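Long-range contacts in NAD(P)H-flavin oxidoreductase (PDB 2FRE), which binds flavin mononucleotide and probably uses NAD(P)H to reduce the flavin, which then passes electrons to a substrate: residues 3-8 and 178-183; 22-27 and 131-136; 35-40 and 57-62; 86-91 and 158-163. One frame throughout, in Å; residues are numbered along the deposited sequence.

The four contacts lead from the phosphate end of the FMN site into the central sheet. Contact 1 (3-8 with 178-183) holds arginines and a serine on the phosphate group; contact 2 (22-27 with 131-136), centred about 15 Å away, runs from the phosphate to the isoalloxazine ring. The two meet where Glu178 OE1 lies 2.8 Å from Arg24 N. Contact 2 adjoins contact 4 (86-91 with 158-163) through His133 N and Ala160 O, 2.7 Å apart, on neighbouring strands. Contact 3 (35-40 with 57-62) covers that sheet with a helix, its centre about 8 Å from that of contact 4. Contacts 1 and 3 both reach the second subunit.

Contact 1 of 4, residues 3-8 and 178-183; sequences NSNNRQ and EVPSKR. With FMN (flavin mononucleotide), chain C.
Asn5, in the type I' turn from Ser4 to Arg7, meets the ring of Pro180. Its CG is anti to the backbone N (chi1 -163°), and the amide lies against the proline, OD1 3.6 Å from Pro180 CG, while ND2 is hydrogen-bonded to the carbonyl of Leu18. Positive phi suits asparagine, which tolerates such backbone angles better than most residues. Asn6, next in the turn, offers its carbonyl: Lys182 NZ donates to Asn6 O at 2.7 Å, and a water gives its hydrogens to this same oxygen and to Pro180 O, so that it joins the two backbones beside the lysine bond.

Arg7 carries the link to the ligand. Its extended chain takes the guanidinium past Pro180, whose CB lies over one face, 3.4 Å from Arg7 NE. That NE donates to Ser181 O at 2.8 Å, a moderately bent bond (141°), and NH2 reaches FMN O1P at 2.8 Å. Ser181 OG donates to FMN O5' (2.7 Å) and accepts from Arg183 NH1. Arg183 NH2 also grips O1P, so the like-charged Arg7 and Arg183, their NH2 atoms 4.0 Å apart, are probably reconciled by the phosphate between them. Arg7 NH1 is occupied by the carbonyls of Leu18 and Arg20.

The hairpin of strands 3-4 and 7-8 thus packs on the loop after helix 172-176, with Trp45 of the second subunit against Arg7.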
# COMPACT_ATOMS: atom_id res chain seq x y z
N ASN A 3 -18.74 -4.58 -12.72
CA ASN A 3 -19.25 -5.72 -11.94
C ASN A 3 -18.24 -6.86 -12.05
O ASN A 3 -18.01 -7.38 -13.14
CB ASN A 3 -20.60 -6.21 -12.46
CG ASN A 3 -21.69 -5.17 -12.30
OD1 ASN A 3 -22.14 -4.89 -11.19
ND2 ASN A 3 -22.13 -4.61 -13.41
N SER A 4 -17.65 -7.24 -10.93
CA SER A 4 -16.65 -8.32 -10.91
C SER A 4 -16.46 -8.84 -9.50
O SER A 4 -16.48 -8.08 -8.54
CB SER A 4 -15.32 -7.81 -11.48
OG SER A 4 -14.56 -8.89 -12.00
N ASN A 5 -16.28 -10.16 -9.37
CA ASN A 5 -16.00 -10.80 -8.07
C ASN A 5 -17.03 -10.47 -6.98
O ASN A 5 -16.65 -10.15 -5.85
CB ASN A 5 -14.60 -10.45 -7.60
CG ASN A 5 -14.11 -11.40 -6.51
OD1 ASN A 5 -14.52 -12.56 -6.46
ND2 ASN A 5 -13.27 -10.89 -5.61
N ASN A 6 -18.31 -10.56 -7.34
CA ASN A 6 -19.44 -10.28 -6.45
C ASN A 6 -19.34 -8.87 -5.87
O ASN A 6 -19.83 -8.61 -4.77
CB ASN A 6 -19.53 -11.34 -5.33
CG ASN A 6 -20.97 -11.62 -4.84
OD1 ASN A 6 -21.88 -10.77 -4.92
ND2 ASN A 6 -21.18 -12.83 -4.37
N ARG A 7 -18.72 -7.97 -6.61
CA ARG A 7 -18.56 -6.58 -6.19
C ARG A 7 -18.90 -5.64 -7.33
O ARG A 7 -18.69 -5.95 -8.50
CB ARG A 7 -17.12 -6.29 -5.74
CG ARG A 7 -16.68 -7.02 -4.52
CD ARG A 7 -15.15 -7.02 -4.40
NE ARG A 7 -14.72 -7.29 -3.03
CZ ARG A 7 -13.45 -7.40 -2.63
NH1 ARG A 7 -12.44 -7.34 -3.49
NH2 ARG A 7 -13.18 -7.59 -1.35
N GLN A 8 -19.39 -4.47 -6.97
CA GLN A 8 -19.75 -3.46 -7.92
C GLN A 8 -19.10 -2.16 -7.49
O GLN A 8 -19.21 -1.74 -6.34
CB GLN A 8 -21.26 -3.27 -7.98
CG GLN A 8 -21.67 -2.29 -9.06
CD GLN A 8 -23.17 -2.08 -9.18
OE1 GLN A 8 -23.72 -1.11 -8.66
NE2 GLN A 8 -23.82 -2.96 -9.91
N GLU A 178 -16.66 -16.57 3.72
CA GLU A 178 -15.88 -16.75 2.53
C GLU A 178 -16.59 -16.07 1.35
O GLU A 178 -17.03 -16.72 0.42
CB GLU A 178 -15.63 -18.24 2.30
CG GLU A 178 -14.60 -18.54 1.27
CD GLU A 178 -13.15 -18.47 1.78
OE1 GLU A 178 -12.82 -17.71 2.74
OE2 GLU A 178 -12.32 -19.16 1.16
N VAL A 179 -16.67 -14.74 1.39
CA VAL A 179 -17.37 -13.97 0.36
C VAL A 179 -16.69 -12.61 0.29
O VAL A 179 -16.28 -12.07 1.32
CB VAL A 179 -18.89 -13.86 0.66
CG1 VAL A 179 -19.15 -13.10 1.93
CG2 VAL A 179 -19.62 -13.19 -0.49
N PRO A 180 -16.47 -12.09 -0.93
CA PRO A 180 -15.70 -10.84 -0.97
C PRO A 180 -16.41 -9.70 -0.23
O PRO A 180 -17.62 -9.47 -0.41
CB PRO A 180 -15.54 -10.57 -2.48
CG PRO A 180 -15.67 -11.95 -3.08
CD PRO A 180 -16.78 -12.56 -2.29
N SER A 181 -15.64 -9.03 0.62
CA SER A 181 -16.13 -7.91 1.39
C SER A 181 -16.54 -6.74 0.51
O SER A 181 -16.11 -6.60 -0.65
CB SER A 181 -15.04 -7.46 2.37
OG SER A 181 -13.85 -7.17 1.65
N LYS A 182 -17.36 -5.88 1.10
CA LYS A 182 -17.79 -4.63 0.47
C LYS A 182 -17.02 -3.42 1.04
O LYS A 182 -16.16 -3.55 1.92
CB LYS A 182 -19.30 -4.42 0.70
CG LYS A 182 -20.16 -5.58 0.30
CD LYS A 182 -20.07 -5.97 -1.17
CE LYS A 182 -21.23 -6.92 -1.55
NZ LYS A 182 -21.42 -7.26 -3.01
N ARG A 183 -17.33 -2.24 0.51
CA ARG A 183 -16.71 -0.98 0.97
C ARG A 183 -17.78 0.06 1.17
O ARG A 183 -18.89 -0.08 0.65
CB ARG A 183 -15.69 -0.47 -0.04
CG ARG A 183 -14.51 -1.37 -0.24
CD ARG A 183 -13.58 -1.49 0.96
NE ARG A 183 -12.45 -2.34 0.59
CZ ARG A 183 -12.48 -3.68 0.57
NH1 ARG A 183 -13.51 -4.36 1.01
NH2 ARG A 183 -11.42 -4.34 0.17
N1 FMN C . -8.17 -11.26 8.32
C2 FMN C . -8.27 -12.26 9.29
O2 FMN C . -9.04 -13.21 9.12
N3 FMN C . -7.53 -12.19 10.45
C4 FMN C . -6.66 -11.16 10.69
O4 FMN C . -5.85 -11.25 11.64
C4A FMN C . -6.55 -10.15 9.71
N5 FMN C . -5.69 -9.09 9.90
C5A FMN C . -5.54 -8.15 8.90
C6 FMN C . -4.65 -7.11 9.08
C7 FMN C . -4.47 -6.15 8.10
C7M FMN C . -3.17 -5.41 8.17
C8 FMN C . -5.20 -6.21 6.91
C8M FMN C . -4.67 -5.57 5.66
C9 FMN C . -6.10 -7.25 6.72
C9A FMN C . -6.29 -8.21 7.73
N10 FMN C . -7.20 -9.24 7.55
C10 FMN C . -7.31 -10.21 8.53
C1' FMN C . -8.09 -9.29 6.34
C2' FMN C . -9.06 -8.12 6.20
O2' FMN C . -10.21 -8.27 7.02
C3' FMN C . -9.45 -7.95 4.73
O3' FMN C . -8.30 -7.59 3.97
C4' FMN C . -10.57 -6.92 4.58
O4' FMN C . -11.76 -7.39 5.19
C5' FMN C . -10.86 -6.56 3.13
O5' FMN C . -11.26 -7.70 2.39
P FMN C . -10.49 -8.15 1.06
O1P FMN C . -10.80 -7.10 0.00
O2P FMN C . -8.99 -8.17 1.32
O3P FMN C . -11.00 -9.52 0.70
O HOH W 1 -19.53 -9.94 -2.26

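Contact 2 of 4, residues 22-27 and 131-136; sequences SPRAFD and HAHGMG. With FMN (flavin mononucleotide), chain C.
Ser22 and His133 meet in an unusual way, with a serine methylene against an imidazole: Ser22 CB lies over one face of the ring, 3.8 Å from its centroid and 16° off the normal, a CH-pi contact. Serine suits this place: its short side chain lets CB lie close over the ring while OG bonds FMN O2P at 2.6 Å and Ser22 N donates to O3P. A water bridges Ser22 OG, Gly134 N and FMN O3'. The imidazole is steadied by His133 ND1 donating to Gly134 O at 3.0 Å.

Arg24 reaches the pyrimidine end of the isoalloxazine ring with a chain extended from CG to NE. His133 NE2 sits over one face of its guanidinium, 3.6 Å from Arg24 NE, the two planes 64° apart. NE and NH2 both donate to FMN O2, NH2 more closely (2.8 Å) and straighter (156°); this positive group would favour negative charge on the pyrimidine end of a reduced flavin. Gly136 N donates to FMN N5 at 2.8 Å. Pro23 crosses His131 at about a right angle, ring on CB.

Strand 131-135 pairs with strand 153-162 of the central sheet, and Trp81 of helix 76-82 packs against Arg24, Phe26 and His133.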
# COMPACT_ATOMS: atom_id res chain seq x y z
N SER A 22 -9.42 -11.58 -0.09
CA SER A 22 -8.69 -12.29 0.96
C SER A 22 -9.55 -13.43 1.52
O SER A 22 -10.13 -13.33 2.59
CB SER A 22 -8.22 -11.30 2.03
OG SER A 22 -7.45 -10.25 1.42
N PRO A 23 -9.62 -14.55 0.79
CA PRO A 23 -10.31 -15.71 1.29
C PRO A 23 -9.47 -16.45 2.33
O PRO A 23 -8.32 -16.08 2.57
CB PRO A 23 -10.48 -16.58 0.04
CG PRO A 23 -9.27 -16.27 -0.76
CD PRO A 23 -9.05 -14.79 -0.55
N ARG A 24 -10.05 -17.49 2.91
CA ARG A 24 -9.39 -18.30 3.94
C ARG A 24 -9.25 -19.78 3.56
O ARG A 24 -8.52 -20.50 4.24
CB ARG A 24 -10.15 -18.18 5.27
CG ARG A 24 -10.09 -16.79 5.86
CD ARG A 24 -10.79 -16.66 7.15
NE ARG A 24 -10.71 -15.27 7.57
CZ ARG A 24 -11.53 -14.30 7.17
NH1 ARG A 24 -12.57 -14.57 6.40
NH2 ARG A 24 -11.32 -13.05 7.58
N ALA A 25 -9.94 -20.23 2.51
CA ALA A 25 -9.90 -21.66 2.12
C ALA A 25 -8.75 -21.91 1.16
O ALA A 25 -8.86 -21.62 -0.03
CB ALA A 25 -11.21 -22.11 1.53
N PHE A 26 -7.65 -22.44 1.68
CA PHE A 26 -6.45 -22.70 0.89
C PHE A 26 -6.21 -24.20 0.76
O PHE A 26 -6.56 -24.98 1.66
CB PHE A 26 -5.23 -21.99 1.49
CG PHE A 26 -5.29 -20.51 1.39
CD1 PHE A 26 -5.28 -19.88 0.15
CD2 PHE A 26 -5.42 -19.73 2.54
CE1 PHE A 26 -5.36 -18.49 0.06
CE2 PHE A 26 -5.51 -18.35 2.44
CZ PHE A 26 -5.46 -17.73 1.21
N ASP A 27 -5.63 -24.59 -0.37
CA ASP A 27 -5.52 -26.01 -0.71
C ASP A 27 -4.27 -26.71 -0.17
O ASP A 27 -4.14 -27.92 -0.33
CB ASP A 27 -5.67 -26.22 -2.22
CG ASP A 27 -4.44 -25.83 -3.04
OD1 ASP A 27 -3.44 -25.26 -2.51
OD2 ASP A 27 -4.48 -26.09 -4.27
N HIS A 131 -4.05 -16.06 -3.93
CA HIS A 131 -4.63 -15.03 -3.08
C HIS A 131 -3.77 -14.83 -1.85
O HIS A 131 -3.32 -15.81 -1.23
CB HIS A 131 -6.06 -15.41 -2.66
CG HIS A 131 -7.02 -15.50 -3.81
ND1 HIS A 131 -7.08 -16.60 -4.64
CD2 HIS A 131 -7.90 -14.61 -4.31
CE1 HIS A 131 -7.97 -16.39 -5.58
NE2 HIS A 131 -8.50 -15.19 -5.40
N ALA A 132 -3.55 -13.56 -1.50
CA ALA A 132 -2.82 -13.18 -0.30
C ALA A 132 -3.83 -12.71 0.75
O ALA A 132 -4.87 -12.17 0.40
CB ALA A 132 -1.83 -12.10 -0.58
N HIS A 133 -3.54 -12.94 2.02
CA HIS A 133 -4.47 -12.59 3.10
C HIS A 133 -3.67 -12.01 4.26
O HIS A 133 -2.83 -12.70 4.85
CB HIS A 133 -5.25 -13.82 3.51
CG HIS A 133 -6.46 -13.55 4.36
ND1 HIS A 133 -6.48 -12.66 5.41
CD2 HIS A 133 -7.69 -14.12 4.34
CE1 HIS A 133 -7.67 -12.68 5.99
NE2 HIS A 133 -8.42 -13.55 5.35
N GLY A 134 -3.89 -10.74 4.54
CA GLY A 134 -3.17 -10.04 5.59
C GLY A 134 -3.66 -10.45 6.96
O GLY A 134 -4.83 -10.80 7.12
N MSE A 135 -2.77 -10.43 7.95
CA MSE A 135 -3.14 -10.78 9.33
C MSE A 135 -2.47 -9.90 10.38
O MSE A 135 -1.25 -9.76 10.40
CB MSE A 135 -2.82 -12.27 9.62
CG MSE A 135 -3.49 -13.24 8.69
SE MSE A 135 -2.81 -15.05 9.04
CE MSE A 135 -0.99 -14.76 8.31
N GLY A 136 -3.27 -9.32 11.26
CA GLY A 136 -2.76 -8.64 12.45
C GLY A 136 -2.91 -9.46 13.72
O GLY A 136 -2.30 -9.13 14.75
N1 FMN C . -8.17 -11.26 8.32
C2 FMN C . -8.27 -12.26 9.29
O2 FMN C . -9.04 -13.21 9.12
N3 FMN C . -7.53 -12.19 10.45
C4 FMN C . -6.66 -11.16 10.69
O4 FMN C . -5.85 -11.25 11.64
C4A FMN C . -6.55 -10.15 9.71
N5 FMN C . -5.69 -9.09 9.90
C5A FMN C . -5.54 -8.15 8.90
C6 FMN C . -4.65 -7.11 9.08
C7 FMN C . -4.47 -6.15 8.10
C7M FMN C . -3.17 -5.41 8.17
C8 FMN C . -5.20 -6.21 6.91
C8M FMN C . -4.67 -5.57 5.66
C9 FMN C . -6.10 -7.25 6.72
C9A FMN C . -6.29 -8.21 7.73
N10 FMN C . -7.20 -9.24 7.55
C10 FMN C . -7.31 -10.21 8.53
C1' FMN C . -8.09 -9.29 6.34
C2' FMN C . -9.06 -8.12 6.20
O2' FMN C . -10.21 -8.27 7.02
C3' FMN C . -9.45 -7.95 4.73
O3' FMN C . -8.30 -7.59 3.97
C4' FMN C . -10.57 -6.92 4.58
O4' FMN C . -11.76 -7.39 5.19
C5' FMN C . -10.86 -6.56 3.13
O5' FMN C . -11.26 -7.70 2.39
P FMN C . -10.49 -8.15 1.06
O1P FMN C . -10.80 -7.10 0.00
O2P FMN C . -8.99 -8.17 1.32
O3P FMN C . -11.00 -9.52 0.70
O HOH W 2 -5.88 -9.15 3.23

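Contact 3 of 4, residues 35-40 and 57-62; sequences HLLTIL and FVYAHK
Leu36 and Leu40 extend from the helix onto Tyr59 with different first torsions. In Leu36 CG is anti to the backbone N (chi1 -177°), whereas in Leu40 it is anti to the carbonyl carbon (chi1 -64°). Both leucines bring a methyl to the same side of the Tyr59 ring, each oblique to it: Leu36 CD2 touches Tyr59 CD1 at 3.4 Å, and Leu40 CD1 approaches Tyr59 CD2 at 3.6 Å. The branched ends of leucine suit this task, since the two methyls of Leu40 serve two aromatic rings: its CD2 lies over a face of Phe57, offset toward the rim and 4.2 Å from the ring centroid, a CH-pi contact.

This is helix-on-sheet packing within the alpha+beta fold of the nitroreductase family. The short segments of helix 33-44 and strand 55-61 run nearly antiparallel, their axes 11.2 Å apart at closest and their directions 160° apart. Successive turns of the helix put Leu36 and Leu40 on its sheet-facing side, while Phe57 and Tyr59, two apart in the strand, point toward the helix to meet them.

His61 lies alongside Leu36 with the two side chains running opposite ways, its NE2 3.6 Å from Leu36 CD2. Farther out, Leu40 also touches Leu121 of helix 110-127. Phe57, Val58 and Tyr59 pair in parallel with a strand of the second subunit, and Tyr11 of that subunit packs on Leu37.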
# COMPACT_ATOMS: atom_id res chain seq x y z
N HIS A 35 7.72 -18.37 -7.99
CA HIS A 35 6.46 -17.64 -7.86
C HIS A 35 6.52 -16.74 -6.63
O HIS A 35 6.17 -15.57 -6.73
CB HIS A 35 5.25 -18.58 -7.80
CG HIS A 35 4.85 -19.13 -9.14
ND1 HIS A 35 3.73 -19.91 -9.32
CD2 HIS A 35 5.41 -18.99 -10.37
CE1 HIS A 35 3.63 -20.24 -10.60
NE2 HIS A 35 4.63 -19.70 -11.25
N LEU A 36 7.02 -17.25 -5.50
CA LEU A 36 7.10 -16.40 -4.29
C LEU A 36 8.10 -15.27 -4.48
O LEU A 36 7.86 -14.14 -4.05
CB LEU A 36 7.47 -17.18 -3.02
CG LEU A 36 7.49 -16.32 -1.74
CD1 LEU A 36 6.18 -15.66 -1.48
CD2 LEU A 36 7.88 -17.17 -0.53
N LEU A 37 9.21 -15.56 -5.14
CA LEU A 37 10.23 -14.56 -5.40
C LEU A 37 9.71 -13.46 -6.34
O LEU A 37 9.97 -12.26 -6.12
CB LEU A 37 11.52 -15.24 -5.90
CG LEU A 37 12.28 -16.04 -4.82
CD1 LEU A 37 13.42 -16.84 -5.41
CD2 LEU A 37 12.83 -15.15 -3.70
N THR A 38 8.91 -13.84 -7.33
CA THR A 38 8.25 -12.86 -8.20
C THR A 38 7.33 -11.94 -7.40
O THR A 38 7.37 -10.70 -7.55
CB THR A 38 7.48 -13.58 -9.34
OG1 THR A 38 8.37 -14.44 -10.05
CG2 THR A 38 6.91 -12.58 -10.34
N ILE A 39 6.54 -12.54 -6.51
CA ILE A 39 5.63 -11.81 -5.63
C ILE A 39 6.37 -10.80 -4.77
O ILE A 39 5.96 -9.66 -4.69
CB ILE A 39 4.80 -12.78 -4.75
CG1 ILE A 39 3.80 -13.54 -5.65
CG2 ILE A 39 4.07 -12.03 -3.63
CD1 ILE A 39 3.10 -14.67 -4.98
N LEU A 40 7.46 -11.23 -4.14
CA LEU A 40 8.24 -10.33 -3.30
C LEU A 40 9.03 -9.32 -4.13
O LEU A 40 9.27 -8.20 -3.68
CB LEU A 40 9.13 -11.13 -2.34
CG LEU A 40 8.39 -12.00 -1.31
CD1 LEU A 40 9.39 -12.74 -0.38
CD2 LEU A 40 7.39 -11.23 -0.50
N PHE A 57 10.83 -8.67 4.39
CA PHE A 57 9.94 -9.85 4.36
C PHE A 57 10.68 -11.09 4.88
O PHE A 57 11.75 -11.46 4.38
CB PHE A 57 9.47 -10.12 2.94
CG PHE A 57 8.99 -8.89 2.24
CD1 PHE A 57 7.75 -8.37 2.51
CD2 PHE A 57 9.81 -8.24 1.32
CE1 PHE A 57 7.32 -7.22 1.89
CE2 PHE A 57 9.38 -7.06 0.70
CZ PHE A 57 8.13 -6.56 0.99
N VAL A 58 10.10 -11.74 5.89
CA VAL A 58 10.63 -13.01 6.38
C VAL A 58 9.57 -14.07 6.07
O VAL A 58 8.43 -13.98 6.50
CB VAL A 58 10.97 -12.92 7.87
CG1 VAL A 58 11.60 -14.21 8.37
CG2 VAL A 58 11.93 -11.74 8.10
N TYR A 59 9.96 -15.05 5.26
CA TYR A 59 9.01 -16.00 4.69
C TYR A 59 9.39 -17.47 4.88
O TYR A 59 10.56 -17.81 5.09
CB TYR A 59 8.82 -15.68 3.20
CG TYR A 59 10.04 -15.93 2.34
CD1 TYR A 59 10.31 -17.19 1.82
CD2 TYR A 59 10.94 -14.90 2.06
CE1 TYR A 59 11.44 -17.42 1.02
CE2 TYR A 59 12.05 -15.11 1.28
CZ TYR A 59 12.29 -16.37 0.77
OH TYR A 59 13.40 -16.56 -0.02
N ALA A 60 8.37 -18.31 4.79
CA ALA A 60 8.51 -19.76 4.84
C ALA A 60 7.49 -20.43 3.91
O ALA A 60 6.33 -20.02 3.86
CB ALA A 60 8.32 -20.25 6.26
N HIS A 61 7.94 -21.42 3.14
CA HIS A 61 7.04 -22.28 2.36
C HIS A 61 6.46 -23.38 3.23
O HIS A 61 7.05 -23.80 4.23
CB HIS A 61 7.79 -22.93 1.20
CG HIS A 61 8.09 -21.99 0.07
ND1 HIS A 61 7.25 -21.86 -1.02
CD2 HIS A 61 9.15 -21.17 -0.16
CE1 HIS A 61 7.77 -20.97 -1.85
NE2 HIS A 61 8.93 -20.55 -1.36
N LYS A 62 5.32 -23.89 2.80
CA LYS A 62 4.67 -25.02 3.46
C LYS A 62 5.60 -26.22 3.72
O LYS A 62 5.43 -26.89 4.74
CB LYS A 62 3.47 -25.48 2.63
CG LYS A 62 2.30 -25.87 3.47
CD LYS A 62 1.76 -27.20 3.07
CE LYS A 62 0.50 -27.50 3.86
NZ LYS A 62 -0.18 -26.22 4.19

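Contact 4 of 4, residues 86-91 and 158-163; sequences SVLLFV and GVAIGT
Leu89 and Val159 form a hydrogen-bonded pair of an antiparallel beta ladder, joining strands 87-98 and 153-162 in the central sheet. Each donates its N-H to the other's carbonyl; the shorter bond, Val159 N to Leu89 O at 2.7 Å, arrives nearly along the C=O axis. Val87 and Ile161 make a second such pair, with Ile161 N to Val87 O almost straight at 171°.

On the face bearing Val87, Leu89, Val159 and Ile161, aliphatic side chains pack across the ladder. Leu89 has its CG between backbone N and carbonyl carbon (chi1 64°) and lies beside Val159, CD1 to Val159 CB 3.7 Å, while its CD2 meets Ile161 CD1 at 3.9 Å. Such branched residues fill a buried layer beneath helix 33-44, where Leu36 touches Val87 and Ile161, and helix 110-127, where Trp118 rests on Val159. The face bearing Leu88, Phe90 and Ala160 is sparer. Leu88 CD2 touches Ala160 CB, and Phe90 CD1 lies 3.6 Å from Gly158 CA, where a side chain would crowd the ring; Met135 of the neighbouring strand packs against Leu88 and Ala160.

The ladder ends in a classic beta bulge, Ser86 and Val87 both facing Ile161. Ser86 OG is tied to the carbonyl of Ser29 and, through two waters, to Thr163. Ile161 O accepts from both Val87 N, at 3.0 Å, and Ser86 N, at 2.8 Å.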
# COMPACT_ATOMS: atom_id res chain seq x y z
N SER A 86 -0.05 -21.86 1.32
CA SER A 86 1.14 -22.36 0.66
C SER A 86 2.41 -21.69 1.17
O SER A 86 3.49 -22.29 1.12
CB SER A 86 1.04 -22.14 -0.86
OG SER A 86 0.10 -23.00 -1.44
N VAL A 87 2.28 -20.45 1.63
CA VAL A 87 3.37 -19.62 2.11
C VAL A 87 2.85 -18.79 3.28
O VAL A 87 1.71 -18.33 3.24
CB VAL A 87 3.88 -18.67 0.98
CG1 VAL A 87 4.85 -17.63 1.52
CG2 VAL A 87 4.51 -19.45 -0.15
N LEU A 88 3.67 -18.64 4.32
CA LEU A 88 3.44 -17.67 5.36
C LEU A 88 4.65 -16.74 5.41
O LEU A 88 5.79 -17.19 5.26
CB LEU A 88 3.23 -18.34 6.72
CG LEU A 88 1.89 -19.06 6.90
CD1 LEU A 88 1.91 -19.97 8.10
CD2 LEU A 88 0.79 -18.07 7.05
N LEU A 89 4.39 -15.45 5.63
CA LEU A 89 5.46 -14.50 5.79
C LEU A 89 5.03 -13.33 6.67
O LEU A 89 3.84 -13.12 6.89
CB LEU A 89 5.93 -13.99 4.41
CG LEU A 89 4.95 -13.19 3.54
CD1 LEU A 89 4.91 -11.71 3.90
CD2 LEU A 89 5.33 -13.32 2.07
N PHE A 90 6.01 -12.59 7.16
CA PHE A 90 5.76 -11.40 7.94
C PHE A 90 6.35 -10.19 7.22
O PHE A 90 7.49 -10.20 6.72
CB PHE A 90 6.27 -11.57 9.38
CG PHE A 90 5.59 -12.71 10.09
CD1 PHE A 90 4.32 -12.54 10.65
CD2 PHE A 90 6.18 -13.96 10.12
CE1 PHE A 90 3.67 -13.60 11.26
CE2 PHE A 90 5.54 -15.03 10.72
CZ PHE A 90 4.27 -14.86 11.29
N VAL A 91 5.52 -9.16 7.13
CA VAL A 91 5.92 -7.89 6.58
C VAL A 91 6.43 -7.01 7.72
O VAL A 91 5.73 -6.76 8.70
CB VAL A 91 4.79 -7.17 5.84
CG1 VAL A 91 5.31 -5.85 5.28
CG2 VAL A 91 4.22 -8.04 4.73
N GLY A 158 1.26 -10.21 9.28
CA GLY A 158 1.51 -11.51 8.69
C GLY A 158 0.76 -11.61 7.37
O GLY A 158 -0.20 -10.88 7.14
N VAL A 159 1.20 -12.51 6.50
CA VAL A 159 0.55 -12.72 5.22
C VAL A 159 0.55 -14.20 4.90
O VAL A 159 1.60 -14.85 4.93
CB VAL A 159 1.27 -11.98 4.08
CG1 VAL A 159 0.56 -12.21 2.77
CG2 VAL A 159 1.34 -10.48 4.38
N ALA A 160 -0.64 -14.71 4.61
CA ALA A 160 -0.84 -16.07 4.13
C ALA A 160 -1.14 -15.98 2.62
O ALA A 160 -1.97 -15.16 2.18
CB ALA A 160 -1.99 -16.69 4.84
N ILE A 161 -0.44 -16.80 1.83
CA ILE A 161 -0.63 -16.86 0.40
C ILE A 161 -0.82 -18.31 -0.04
O ILE A 161 -0.13 -19.20 0.43
CB ILE A 161 0.58 -16.29 -0.39
CG1 ILE A 161 1.19 -15.07 0.31
CG2 ILE A 161 0.12 -15.94 -1.83
CD1 ILE A 161 2.52 -14.59 -0.31
N GLY A 162 -1.76 -18.52 -0.96
CA GLY A 162 -2.05 -19.86 -1.42
C GLY A 162 -3.05 -19.88 -2.55
O GLY A 162 -3.42 -18.83 -3.13
N THR A 163 -3.48 -21.08 -2.88
CA THR A 163 -4.43 -21.31 -3.95
C THR A 163 -5.80 -21.63 -3.35
O THR A 163 -5.94 -22.53 -2.52
CB THR A 163 -3.97 -22.47 -4.83
OG1 THR A 163 -2.70 -22.13 -5.41
CG2 THR A 163 -4.99 -22.74 -5.93
O HOH W 3 -2.73 -23.07 -1.00
O HOH W 4 -0.45 -22.68 -4.01